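Local coordinates for protein myosin-2 (Saccharomyces cerevisiae, PDB 6IXO) that carries organelles and other cargo along polarized actin cables, gripping receptor proteins on the cargo through its globular tail domain, the part of the chain modelled here, at residues 30-35 against 102-107; 50-55 against 108-113; 56-61 against 75-80; 394-399 against 404-409. One frame throughout, in Å; residues are numbered along the deposited sequence.

Contact 1: 30-35 against 102-107; sequences GLLKGF and VFWLAN
An aromatic cluster of Phe-35, Phe-103 and Trp-104 fastens the type I turn from Leu-32 to Phe-35, at the end of segment 30-35, to helix 97-124, in the buried part of the all-helical globular tail. The turn ends at Phe-35 with its CB toward helix 97-124, and chi1 of 79°, with CG between the backbone N and the carbonyl carbon, sets the ring beside Trp-104 and Phe-103. Trp-104 meets that ring edge-to-face: its NE1 stands 3.3 Å above the plane of Phe-35, over the centre, with the planes turned 71° apart. The Phe-103 ring instead lies nearly parallel to that of Phe-35 but slid away, so the two barely overlap and Phe-35 CD2 touches Phe-103 CE2 at 3.6 Å. Farther along the indole edge, Trp-104 CZ2 comes 3.5 Å from Leu-32 O, and CH2 packs on Leu-32 CD2 at 3.8 Å. Within helix 97-124, Asn-107 ND2 lies over a face of the Phe-103 ring and donates to Phe-103 O at 2.9 Å. The contact is therefore essentially apolar, with the indole nitrogen directed at an aromatic face, consistent with a weak N-H to pi attraction.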
loop_
_atom_site.group_PDB
_atom_site.type_symbol
_atom_site.label_atom_id
_atom_site.label_comp_id
_atom_site.label_asym_id
_atom_site.label_seq_id
_atom_site.Cartn_x
_atom_site.Cartn_y
_atom_site.Cartn_z
ATOM N N GLY A 30 12.035 19.857 -11.041
ATOM C CA GLY A 30 11.740 19.289 -12.349
ATOM C C GLY A 30 11.535 17.776 -12.328
ATOM O O GLY A 30 10.544 17.257 -12.825
ATOM N N LEU A 31 12.489 17.051 -11.764
ATOM C CA LEU A 31 12.441 15.599 -11.848
ATOM C C LEU A 31 11.505 15.019 -10.796
ATOM O O LEU A 31 10.676 14.143 -11.076
ATOM C CB LEU A 31 13.844 15.009 -11.663
ATOM C CG LEU A 31 13.900 13.479 -11.746
ATOM C CD1 LEU A 31 13.565 13.006 -13.136
ATOM C CD2 LEU A 31 15.268 12.983 -11.312
ATOM N N LEU A 32 11.652 15.485 -9.566
ATOM C CA LEU A 32 10.909 14.844 -8.495
ATOM C C LEU A 32 9.470 15.410 -8.393
ATOM O O LEU A 32 8.509 14.664 -8.553
ATOM C CB LEU A 32 11.641 14.990 -7.170
ATOM C CG LEU A 32 13.061 14.407 -7.176
ATOM C CD1 LEU A 32 13.681 14.682 -5.819
ATOM C CD2 LEU A 32 13.072 12.901 -7.485
ATOM N N LYS A 33 9.310 16.700 -8.126
ATOM C CA LYS A 33 7.938 17.237 -7.993
ATOM C C LYS A 33 7.218 17.155 -9.330
ATOM O O LYS A 33 5.997 17.100 -9.383
ATOM C CB LYS A 33 7.938 18.689 -7.495
ATOM C CG LYS A 33 8.477 18.850 -6.085
ATOM C CD LYS A 33 8.298 20.288 -5.615
ATOM C CE LYS A 33 9.098 20.553 -4.342
ATOM N NZ LYS A 33 8.886 21.937 -3.834
ATOM N N GLY A 34 7.983 17.101 -10.421
ATOM C CA GLY A 34 7.400 17.104 -11.752
ATOM C C GLY A 34 7.215 15.712 -12.347
ATOM O O GLY A 34 7.002 15.579 -13.552
ATOM N N PHE A 35 7.339 14.674 -11.523
ATOM C CA PHE A 35 7.204 13.297 -12.008
ATOM C C PHE A 35 5.887 13.059 -12.792
ATOM O O PHE A 35 4.845 13.678 -12.498
ATOM C CB PHE A 35 7.277 12.305 -10.834
ATOM C CG PHE A 35 5.968 12.184 -10.045
ATOM C CD1 PHE A 35 5.605 13.147 -9.096
ATOM C CD2 PHE A 35 5.126 11.095 -10.244
ATOM C CE1 PHE A 35 4.397 13.030 -8.360
ATOM C CE2 PHE A 35 3.905 10.968 -9.506
ATOM C CZ PHE A 35 3.557 11.947 -8.567
ATOM N N VAL A 102 2.477 3.891 -5.929
ATOM C CA VAL A 102 3.225 2.695 -6.312
ATOM C C VAL A 102 4.506 3.112 -7.067
ATOM O O VAL A 102 5.597 2.538 -6.878
ATOM C CB VAL A 102 2.357 1.762 -7.192
ATOM C CG1 VAL A 102 3.171 0.561 -7.678
ATOM C CG2 VAL A 102 1.073 1.271 -6.361
ATOM N N PHE A 103 4.333 4.116 -7.909
ATOM C CA PHE A 103 5.441 4.715 -8.660
ATOM C C PHE A 103 6.570 5.087 -7.707
ATOM O O PHE A 103 7.744 4.719 -7.916
ATOM C CB PHE A 103 4.929 5.958 -9.406
ATOM C CG PHE A 103 6.015 6.694 -10.175
ATOM C CD1 PHE A 103 6.361 6.287 -11.460
ATOM C CD2 PHE A 103 6.626 7.812 -9.619
ATOM C CE1 PHE A 103 7.361 6.970 -12.181
ATOM C CE2 PHE A 103 7.617 8.528 -10.362
ATOM C CZ PHE A 103 7.958 8.089 -11.631
ATOM N N TRP A 104 6.237 5.839 -6.656
ATOM C CA TRP A 104 7.282 6.285 -5.733
ATOM C C TRP A 104 7.840 5.132 -4.907
ATOM O O TRP A 104 9.026 5.113 -4.612
ATOM C CB TRP A 104 6.775 7.432 -4.831
ATOM C CG TRP A 104 6.818 8.695 -5.601
ATOM C CD1 TRP A 104 5.774 9.424 -6.056
ATOM C CD2 TRP A 104 8.004 9.319 -6.113
ATOM N NE1 TRP A 104 6.217 10.485 -6.791
ATOM C CE2 TRP A 104 7.589 10.440 -6.857
ATOM C CE3 TRP A 104 9.367 9.036 -6.013
ATOM C CZ2 TRP A 104 8.490 11.286 -7.489
ATOM C CZ3 TRP A 104 10.274 9.874 -6.676
ATOM C CH2 TRP A 104 9.826 10.984 -7.388
ATOM N N LEU A 105 7.005 4.160 -4.542
ATOM C CA LEU A 105 7.537 2.965 -3.886
ATOM C C LEU A 105 8.575 2.273 -4.772
ATOM O O LEU A 105 9.619 1.809 -4.286
ATOM C CB LEU A 105 6.387 1.980 -3.543
ATOM C CG LEU A 105 5.459 2.459 -2.383
ATOM C CD1 LEU A 105 4.230 1.497 -2.240
ATOM C CD2 LEU A 105 6.227 2.545 -1.067
ATOM N N ALA A 106 8.267 2.155 -6.068
ATOM C CA ALA A 106 9.195 1.488 -6.994
ATOM C C ALA A 106 10.532 2.256 -7.021
ATOM O O ALA A 106 11.633 1.662 -6.987
ATOM C CB ALA A 106 8.618 1.431 -8.372
ATOM N N ASN A 107 10.426 3.579 -7.081
ATOM C CA ASN A 107 11.630 4.402 -7.248
ATOM C C ASN A 107 12.503 4.419 -6.005
ATOM O O ASN A 107 13.741 4.348 -6.078
ATOM C CB ASN A 107 11.242 5.820 -7.667
ATOM C CG ASN A 107 11.108 5.922 -9.154
ATOM O OD1 ASN A 107 12.120 6.085 -9.891
ATOM N ND2 ASN A 107 9.884 5.709 -9.646
#

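Contact 2: 50-55 against 108-113; sequences DVVYPA and VRELYS
Glu-110 leaves helix 97-124 with CG opposite its own backbone N (chi1 -180°) and then folds over at chi2 (82°), which lays its aliphatic part across Ala-55. This is helix-against-helix packing in the all-helical tail domain, made where the chain passes from the short, weakly bonded helical turn about 48-51 into helix 53-67, with Val-52 at the N-cap position between them. Ala-55 is the close point: its CA lies 5.7 Å from the CA of Leu-111, and its single methyl CB rests 3.7 Å from both CB and CG of Glu-110. Leu-111 also packs on that methyl, its CG 3.9 Å from Ala-55 CB, while its CD2 reaches along to Ala-55 O. Val-52 crosses Glu-110 at about a right angle, and its methyls lie loosely along the glutamate, CG1 4.1 Å from Glu-110 CB and CG2 beside the carboxylate carbon CD. The carboxylate is buried, and the salt bridge from OE2 to NE of Arg-56, the residue right after Ala-55, probably offsets much of its charge; the acid thus joins the two helices by its stem and its tip alike. On the same helix, the carbonyl O of Arg-109, the residue before Glu-110, takes two bonds from Ser-113 a turn later, from N and from OG at 2.6 Å, arriving from opposite faces of the carbonyl plane.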
loop_
_atom_site.group_PDB
_atom_site.type_symbol
_atom_site.label_atom_id
_atom_site.label_comp_id
_atom_site.label_asym_id
_atom_site.label_seq_id
_atom_site.Cartn_x
_atom_site.Cartn_y
_atom_site.Cartn_z
ATOM N N ASP A 50 11.008 2.887 -17.726
ATOM C CA ASP A 50 9.874 3.825 -17.781
ATOM C C ASP A 50 9.266 4.073 -16.398
ATOM O O ASP A 50 8.616 5.091 -16.158
ATOM C CB ASP A 50 8.777 3.300 -18.717
ATOM C CG ASP A 50 9.237 3.174 -20.166
ATOM O OD1 ASP A 50 10.130 3.947 -20.586
ATOM O OD2 ASP A 50 8.691 2.298 -20.881
ATOM N N VAL A 51 9.475 3.125 -15.495
ATOM C CA VAL A 51 8.920 3.194 -14.167
ATOM C C VAL A 51 9.899 3.869 -13.208
ATOM O O VAL A 51 9.527 4.739 -12.439
ATOM C CB VAL A 51 8.559 1.794 -13.629
ATOM C CG1 VAL A 51 8.042 1.898 -12.200
ATOM C CG2 VAL A 51 7.508 1.139 -14.542
ATOM N N VAL A 52 11.167 3.475 -13.260
ATOM C CA VAL A 52 12.079 4.019 -12.268
ATOM C C VAL A 52 13.027 5.059 -12.884
ATOM O O VAL A 52 14.175 5.147 -12.475
ATOM C CB VAL A 52 12.866 2.871 -11.563
ATOM C CG1 VAL A 52 11.851 1.993 -10.696
ATOM C CG2 VAL A 52 13.637 2.012 -12.561
ATOM N N TYR A 53 12.543 5.864 -13.837
ATOM C CA TYR A 53 13.455 6.815 -14.501
ATOM C C TYR A 53 14.009 7.865 -13.496
ATOM O O TYR A 53 15.193 8.250 -13.609
ATOM C CB TYR A 53 12.782 7.491 -15.729
ATOM C CG TYR A 53 11.693 8.478 -15.383
ATOM C CD1 TYR A 53 12.002 9.813 -15.107
ATOM C CD2 TYR A 53 10.339 8.081 -15.316
ATOM C CE1 TYR A 53 11.018 10.721 -14.767
ATOM C CE2 TYR A 53 9.344 8.994 -14.984
ATOM C CZ TYR A 53 9.685 10.311 -14.702
ATOM O OH TYR A 53 8.708 11.241 -14.348
ATOM N N PRO A 54 13.229 8.297 -12.483
ATOM C CA PRO A 54 13.843 9.241 -11.540
ATOM C C PRO A 54 14.949 8.607 -10.730
ATOM O O PRO A 54 16.019 9.217 -10.615
ATOM C CB PRO A 54 12.672 9.645 -10.616
ATOM C CG PRO A 54 11.473 9.408 -11.448
ATOM C CD PRO A 54 11.773 8.132 -12.155
ATOM N N ALA A 55 14.719 7.411 -10.201
ATOM C CA ALA A 55 15.789 6.751 -9.457
ATOM C C ALA A 55 17.058 6.558 -10.312
ATOM O O ALA A 55 18.150 6.795 -9.813
ATOM C CB ALA A 55 15.341 5.406 -8.936
ATOM N N VAL A 108 11.865 4.490 -4.849
ATOM C CA VAL A 108 12.627 4.478 -3.595
ATOM C C VAL A 108 13.227 3.089 -3.390
ATOM O O VAL A 108 14.371 2.950 -2.917
ATOM C CB VAL A 108 11.750 4.911 -2.398
ATOM C CG1 VAL A 108 12.468 4.655 -1.083
ATOM C CG2 VAL A 108 11.395 6.405 -2.536
ATOM N N ARG A 109 12.501 2.044 -3.804
ATOM C CA ARG A 109 13.108 0.708 -3.731
ATOM C C ARG A 109 14.337 0.630 -4.640
ATOM O O ARG A 109 15.339 -0.039 -4.315
ATOM C CB ARG A 109 12.111 -0.395 -4.133
ATOM C CG ARG A 109 12.689 -1.795 -3.968
ATOM C CD ARG A 109 13.046 -2.060 -2.498
ATOM N NE ARG A 109 13.411 -3.469 -2.261
ATOM C CZ ARG A 109 13.827 -3.937 -1.078
ATOM N NH1 ARG A 109 13.959 -3.098 -0.024
ATOM N NH2 ARG A 109 14.145 -5.231 -0.960
ATOM N N GLU A 110 14.262 1.277 -5.799
ATOM C CA GLU A 110 15.409 1.191 -6.720
ATOM C C GLU A 110 16.617 1.942 -6.109
ATOM O O GLU A 110 17.756 1.518 -6.218
ATOM C CB GLU A 110 15.039 1.793 -8.082
ATOM C CG GLU A 110 16.166 1.753 -9.129
ATOM C CD GLU A 110 16.243 0.390 -9.797
ATOM O OE1 GLU A 110 15.439 -0.501 -9.433
ATOM O OE2 GLU A 110 17.083 0.234 -10.698
ATOM N N LEU A 111 16.346 3.067 -5.456
ATOM C CA LEU A 111 17.391 3.869 -4.817
ATOM C C LEU A 111 18.023 3.098 -3.666
ATOM O O LEU A 111 19.242 3.065 -3.499
ATOM C CB LEU A 111 16.811 5.173 -4.288
ATOM C CG LEU A 111 16.483 6.232 -5.338
ATOM C CD1 LEU A 111 15.639 7.388 -4.741
ATOM C CD2 LEU A 111 17.813 6.764 -5.972
ATOM N N TYR A 112 17.179 2.487 -2.849
ATOM C CA TYR A 112 17.681 1.781 -1.686
ATOM C C TYR A 112 18.530 0.627 -2.161
ATOM O O TYR A 112 19.629 0.378 -1.663
ATOM C CB TYR A 112 16.507 1.311 -0.788
ATOM C CG TYR A 112 16.979 0.436 0.362
ATOM C CD1 TYR A 112 17.626 0.997 1.466
ATOM C CD2 TYR A 112 16.820 -0.945 0.326
ATOM C CE1 TYR A 112 18.108 0.196 2.508
ATOM C CE2 TYR A 112 17.264 -1.756 1.380
ATOM C CZ TYR A 112 17.921 -1.180 2.464
ATOM O OH TYR A 112 18.354 -1.975 3.515
ATOM N N SER A 113 18.047 -0.048 -3.196
ATOM C CA SER A 113 18.758 -1.191 -3.725
ATOM C C SER A 113 20.117 -0.763 -4.287
ATOM O O SER A 113 21.110 -1.482 -4.178
ATOM C CB SER A 113 17.913 -1.894 -4.804
ATOM O OG SER A 113 16.636 -2.296 -4.239
#

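Contact 3: 56-61 against 75-80; sequences RILIIV and ESFLAQ
Two consecutive helices of the globular tail, 53-67 and 71-90, form a helical hairpin, and Phe-77 spans the distance between these two segments. The backbones stay well apart, the CA atoms of Val-61 and Phe-77 being 9.4 Å from each other, and it is the long reach of the aromatic side chain that closes the distance. With CG anti to the backbone N (chi1 171°), Phe-77 extends straight from its helix and thrusts CZ between Leu-58 and Val-61, which stand one turn apart on the facing helix. Val-61 CG1 takes one face of the ring, 3.6 Å above the plane and offset toward the rim. From there it makes a CH-pi contact, 4.0 Å from the ring centroid and 26° off the normal. Leu-58 comes in obliquely, its CD2 lying 3.6 Å from Phe-77 CZ. All three side chains are buried and purely hydrocarbon, leaving dispersion and the CH-pi touch as the bonding. Ile-27 of helix 20-32 packs on both Leu-58 and Phe-77, bringing in a third helix. The motif is an alpha-helical hairpin within a helical bundle, whose apolar core here takes one phenylalanine between a leucine and a valine.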
loop_
_atom_site.group_PDB
_atom_site.type_symbol
_atom_site.label_atom_id
_atom_site.label_comp_id
_atom_site.label_asym_id
_atom_site.label_seq_id
_atom_site.Cartn_x
_atom_site.Cartn_y
_atom_site.Cartn_z
ATOM N N ARG A 56 16.911 6.142 -11.575
ATOM C CA ARG A 56 18.101 5.846 -12.383
ATOM C C ARG A 56 18.857 7.131 -12.621
ATOM O O ARG A 56 20.086 7.161 -12.579
ATOM C CB ARG A 56 17.733 5.185 -13.733
ATOM C CG ARG A 56 16.966 3.876 -13.621
ATOM C CD ARG A 56 17.876 2.684 -13.499
ATOM N NE ARG A 56 17.171 1.413 -13.288
ATOM C CZ ARG A 56 16.739 0.606 -14.259
ATOM N NH1 ARG A 56 16.112 -0.533 -13.952
ATOM N NH2 ARG A 56 16.924 0.931 -15.531
ATOM N N ILE A 57 18.134 8.215 -12.878
ATOM C CA ILE A 57 18.822 9.499 -13.059
ATOM C C ILE A 57 19.591 9.931 -11.792
ATOM O O ILE A 57 20.752 10.342 -11.862
ATOM C CB ILE A 57 17.822 10.578 -13.475
ATOM C CG1 ILE A 57 17.367 10.273 -14.896
ATOM C CG2 ILE A 57 18.469 11.954 -13.397
ATOM C CD1 ILE A 57 16.188 11.127 -15.395
ATOM N N LEU A 58 18.938 9.830 -10.636
ATOM C CA LEU A 58 19.562 10.146 -9.356
ATOM C C LEU A 58 20.807 9.311 -9.116
ATOM O O LEU A 58 21.815 9.812 -8.631
ATOM C CB LEU A 58 18.566 9.907 -8.206
ATOM C CG LEU A 58 17.354 10.839 -8.168
ATOM C CD1 LEU A 58 16.365 10.409 -7.045
ATOM C CD2 LEU A 58 17.784 12.270 -7.964
ATOM N N ILE A 59 20.711 8.029 -9.442
ATOM C CA ILE A 59 21.831 7.103 -9.285
ATOM C C ILE A 59 23.032 7.533 -10.132
ATOM O O ILE A 59 24.195 7.479 -9.682
ATOM C CB ILE A 59 21.384 5.646 -9.649
ATOM C CG1 ILE A 59 20.482 5.097 -8.521
ATOM C CG2 ILE A 59 22.590 4.723 -9.865
ATOM C CD1 ILE A 59 19.629 3.863 -8.948
ATOM N N ILE A 60 22.778 7.989 -11.351
ATOM C CA ILE A 60 23.898 8.407 -12.202
ATOM C C ILE A 60 24.583 9.634 -11.602
ATOM O O ILE A 60 25.814 9.679 -11.465
ATOM C CB ILE A 60 23.431 8.704 -13.618
ATOM C CG1 ILE A 60 23.033 7.386 -14.280
ATOM C CG2 ILE A 60 24.535 9.412 -14.413
ATOM C CD1 ILE A 60 22.092 7.527 -15.443
ATOM N N VAL A 61 23.777 10.626 -11.249
ATOM C CA VAL A 61 24.273 11.858 -10.654
ATOM C C VAL A 61 25.045 11.563 -9.386
ATOM O O VAL A 61 26.163 12.041 -9.218
ATOM C CB VAL A 61 23.135 12.838 -10.312
ATOM C CG1 VAL A 61 23.662 13.971 -9.428
ATOM C CG2 VAL A 61 22.499 13.365 -11.577
ATOM N N GLU A 75 25.984 14.999 -0.183
ATOM C CA GLU A 75 25.206 15.049 1.039
ATOM C C GLU A 75 24.083 16.093 0.939
ATOM O O GLU A 75 22.936 15.821 1.305
ATOM C CB GLU A 75 26.116 15.326 2.228
ATOM C CG GLU A 75 25.874 14.346 3.367
ATOM C CD GLU A 75 26.631 14.710 4.634
ATOM O OE1 GLU A 75 26.074 14.498 5.737
ATOM O OE2 GLU A 75 27.778 15.205 4.525
ATOM N N SER A 76 24.425 17.272 0.419
ATOM C CA SER A 76 23.466 18.335 0.113
ATOM C C SER A 76 22.359 17.863 -0.833
ATOM O O SER A 76 21.154 17.994 -0.552
ATOM C CB SER A 76 24.208 19.528 -0.500
ATOM O OG SER A 76 23.355 20.350 -1.273
ATOM N N PHE A 77 22.792 17.302 -1.954
ATOM C CA PHE A 77 21.902 16.726 -2.953
ATOM C C PHE A 77 20.943 15.673 -2.348
ATOM O O PHE A 77 19.728 15.710 -2.574
ATOM C CB PHE A 77 22.779 16.137 -4.052
ATOM C CG PHE A 77 22.058 15.295 -5.073
ATOM C CD1 PHE A 77 21.367 15.887 -6.127
ATOM C CD2 PHE A 77 22.168 13.911 -5.036
ATOM C CE1 PHE A 77 20.770 15.117 -7.098
ATOM C CE2 PHE A 77 21.588 13.131 -6.007
ATOM C CZ PHE A 77 20.883 13.737 -7.043
ATOM N N LEU A 78 21.492 14.760 -1.554
ATOM C CA LEU A 78 20.704 13.666 -0.980
ATOM C C LEU A 78 19.673 14.155 0.027
ATOM O O LEU A 78 18.547 13.668 0.044
ATOM C CB LEU A 78 21.618 12.654 -0.299
ATOM C CG LEU A 78 22.455 11.835 -1.251
ATOM C CD1 LEU A 78 23.600 11.139 -0.485
ATOM C CD2 LEU A 78 21.618 10.873 -2.010
ATOM N N ALA A 79 20.065 15.092 0.887
ATOM C CA ALA A 79 19.123 15.641 1.851
ATOM C C ALA A 79 17.928 16.265 1.138
ATOM O O ALA A 79 16.792 16.102 1.574
ATOM C CB ALA A 79 19.797 16.658 2.728
ATOM N N GLN A 80 18.185 16.975 0.044
ATOM C CA GLN A 80 17.109 17.527 -0.775
ATOM C C GLN A 80 16.237 16.450 -1.409
ATOM O O GLN A 80 14.992 16.573 -1.437
ATOM C CB GLN A 80 17.678 18.402 -1.881
ATOM C CG GLN A 80 18.228 19.712 -1.386
ATOM C CD GLN A 80 17.255 20.836 -1.598
ATOM O OE1 GLN A 80 16.052 20.694 -1.351
ATOM N NE2 GLN A 80 17.761 21.962 -2.088
#

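Contact 4: 394-399 against 404-409; sequences AYIPAW and STKRIV
Tyr-395, whose backbone N touches Val-409 CG1 at 3.9 Å, sends its ring off the other way: Pro-397 N lies over one face, 3.8 Å above the plane and toward the rim, and Arg-49 makes a cation-pi contact with the ring. Alternation along this extended, non-helical strip of chain turns the neighbours of Tyr-395 toward helix 403-415. Ala-394 and Ile-396 thus meet Val-409 together. Its methyl CG1, placed anti to the backbone N at chi1 172°, is shared by both, 3.6 Å from Ile-396 CG2 and 3.6 Å from CB of the less well ordered Ala-394. Ile-396 spreads over a full turn of the helix: while CG2 holds Val-409, the other branch runs out with CG1 anti to the backbone N and chi2 extended (179°), carrying CD1 to 3.8 Å from Lys-406 CB. The lysine crosses that branch at about a right angle and contributes CA and CB, its chain then running outward to NZ, which pairs with Asp-410 in a salt bridge. On helix 53-67, Ile-57 touches both Ile-396 and Thr-405, and Ile-60 touches Ala-394. At the start of the C-terminal helix, Glu-26 accepts bonds from the backbone N of Ser-404 and of Thr-405. The contact lies near the surface, and its chemistry splits accordingly: the methyl-to-methyl packing is backed by helix 53-67, while the charged end of Lys-406 lies in the exposed part, where it is met by an acid of its own helix.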
loop_
_atom_site.group_PDB
_atom_site.type_symbol
_atom_site.label_atom_id
_atom_site.label_comp_id
_atom_site.label_asym_id
_atom_site.label_seq_id
_atom_site.Cartn_x
_atom_site.Cartn_y
_atom_site.Cartn_z
ATOM N N ALA A 394 22.879 4.999 -19.322
ATOM C CA ALA A 394 22.422 6.318 -18.902
ATOM C C ALA A 394 21.246 6.784 -19.752
ATOM O O ALA A 394 21.408 7.021 -20.951
ATOM C CB ALA A 394 23.576 7.320 -18.987
ATOM N N TYR A 395 20.072 6.920 -19.130
ATOM C CA TYR A 395 18.858 7.315 -19.847
ATOM C C TYR A 395 18.032 8.364 -19.122
ATOM O O TYR A 395 17.842 8.278 -17.918
ATOM C CB TYR A 395 17.978 6.098 -20.102
ATOM C CG TYR A 395 16.543 6.418 -20.490
ATOM C CD1 TYR A 395 16.238 7.020 -21.712
ATOM C CD2 TYR A 395 15.490 6.075 -19.659
ATOM C CE1 TYR A 395 14.911 7.292 -22.081
ATOM C CE2 TYR A 395 14.172 6.338 -20.019
ATOM C CZ TYR A 395 13.886 6.949 -21.228
ATOM O OH TYR A 395 12.568 7.212 -21.565
ATOM N N ILE A 396 17.525 9.340 -19.870
ATOM C CA ILE A 396 16.640 10.364 -19.320
ATOM C C ILE A 396 15.560 10.703 -20.346
ATOM O O ILE A 396 15.882 11.068 -21.463
ATOM C CB ILE A 396 17.437 11.639 -18.892
ATOM C CG1 ILE A 396 16.540 12.866 -18.867
ATOM C CG2 ILE A 396 18.609 11.948 -19.833
ATOM C CD1 ILE A 396 17.310 14.100 -18.437
ATOM N N PRO A 397 14.271 10.558 -19.975
ATOM C CA PRO A 397 13.138 10.694 -20.911
ATOM C C PRO A 397 13.060 12.009 -21.690
ATOM O O PRO A 397 13.814 12.932 -21.416
ATOM C CB PRO A 397 11.915 10.563 -20.000
ATOM C CG PRO A 397 12.391 9.730 -18.863
ATOM C CD PRO A 397 13.815 10.146 -18.632
ATOM N N ALA A 398 12.105 12.078 -22.617
ATOM C CA ALA A 398 12.069 13.098 -23.668
ATOM C C ALA A 398 11.212 14.292 -23.316
ATOM O O ALA A 398 11.513 15.421 -23.690
ATOM C CB ALA A 398 11.565 12.490 -24.966
ATOM N N TRP A 399 10.128 14.052 -22.602
ATOM C CA TRP A 399 9.311 15.162 -22.185
ATOM C C TRP A 399 10.035 15.979 -21.101
ATOM O O TRP A 399 9.615 17.102 -20.796
ATOM C CB TRP A 399 7.941 14.666 -21.718
ATOM C CG TRP A 399 8.042 13.733 -20.575
ATOM C CD1 TRP A 399 8.188 12.374 -20.626
ATOM C CD2 TRP A 399 8.041 14.088 -19.198
ATOM N NE1 TRP A 399 8.266 11.856 -19.354
ATOM C CE2 TRP A 399 8.180 12.890 -18.457
ATOM C CE3 TRP A 399 7.938 15.302 -18.514
ATOM C CZ2 TRP A 399 8.222 12.874 -17.069
ATOM C CZ3 TRP A 399 7.975 15.280 -17.126
ATOM C CH2 TRP A 399 8.120 14.074 -16.423
ATOM N N SER A 404 20.932 20.774 -17.113
ATOM C CA SER A 404 22.181 20.308 -16.509
ATOM C C SER A 404 22.155 18.803 -16.317
ATOM O O SER A 404 23.120 18.084 -16.580
ATOM C CB SER A 404 22.417 20.996 -15.158
ATOM O OG SER A 404 22.868 22.317 -15.369
ATOM N N THR A 405 21.011 18.320 -15.861
ATOM C CA THR A 405 20.897 16.919 -15.555
ATOM C C THR A 405 21.080 16.120 -16.815
ATOM O O THR A 405 21.777 15.111 -16.822
ATOM C CB THR A 405 19.509 16.592 -14.919
ATOM O OG1 THR A 405 19.363 17.338 -13.715
ATOM C CG2 THR A 405 19.442 15.147 -14.598
ATOM N N LYS A 406 20.448 16.582 -17.891
ATOM C CA LYS A 406 20.552 15.910 -19.182
ATOM C C LYS A 406 21.995 15.965 -19.721
ATOM O O LYS A 406 22.488 15.019 -20.362
ATOM C CB LYS A 406 19.586 16.541 -20.182
ATOM C CG LYS A 406 19.765 16.077 -21.621
ATOM C CD LYS A 406 18.552 16.450 -22.459
ATOM C CE LYS A 406 18.900 16.690 -23.924
ATOM N NZ LYS A 406 19.805 15.641 -24.473
ATOM N N ARG A 407 22.684 17.067 -19.465
ATOM C CA ARG A 407 24.069 17.130 -20.003
ATOM C C ARG A 407 24.947 16.123 -19.256
ATOM O O ARG A 407 25.776 15.429 -19.853
ATOM C CB ARG A 407 24.626 18.531 -19.878
ATOM C CG ARG A 407 26.064 18.630 -20.399
ATOM C CD ARG A 407 26.146 18.245 -21.879
ATOM N NE ARG A 407 27.465 18.555 -22.452
ATOM C CZ ARG A 407 27.888 18.065 -23.606
ATOM N NH1 ARG A 407 27.097 17.267 -24.313
ATOM N NH2 ARG A 407 29.092 18.382 -24.064
ATOM N N ILE A 408 24.733 16.024 -17.941
ATOM C CA ILE A 408 25.477 15.056 -17.135
ATOM C C ILE A 408 25.238 13.646 -17.673
ATOM O O ILE A 408 26.173 12.886 -17.942
ATOM C CB ILE A 408 25.072 15.118 -15.648
ATOM C CG1 ILE A 408 25.540 16.429 -14.995
ATOM C CG2 ILE A 408 25.628 13.932 -14.884
ATOM C CD1 ILE A 408 24.916 16.691 -13.609
ATOM N N VAL A 409 23.973 13.293 -17.843
ATOM C CA VAL A 409 23.669 11.971 -18.343
ATOM C C VAL A 409 24.265 11.736 -19.721
ATOM O O VAL A 409 24.820 10.664 -19.971
ATOM C CB VAL A 409 22.134 11.728 -18.353
ATOM C CG1 VAL A 409 21.822 10.439 -19.040
ATOM C CG2 VAL A 409 21.635 11.693 -16.931
#

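In the fold
All four contacts lie on the same side of the chain's centre, in one helical region of the tail. Contacts 1 and 2 are neighbours, about 8 Å between centres, on successive turns of helix 97-124; their segments alternate along the chain, and Asn-107 bridges them through Ala-55 N and Val-51 O. Contact 3 shares helix 53-67 with contact 2, lies about 12 Å from it between centres and is nested within the loops closed by contacts 1 and 2. Contact 4 comes last, yet its centre is about 14 Å from that of contact 3, with Ile-57 and Ile-60 packed against it. Helix 53-67 thus lies between helix 97-124 and the C-terminal segment, tying chain end to early helices.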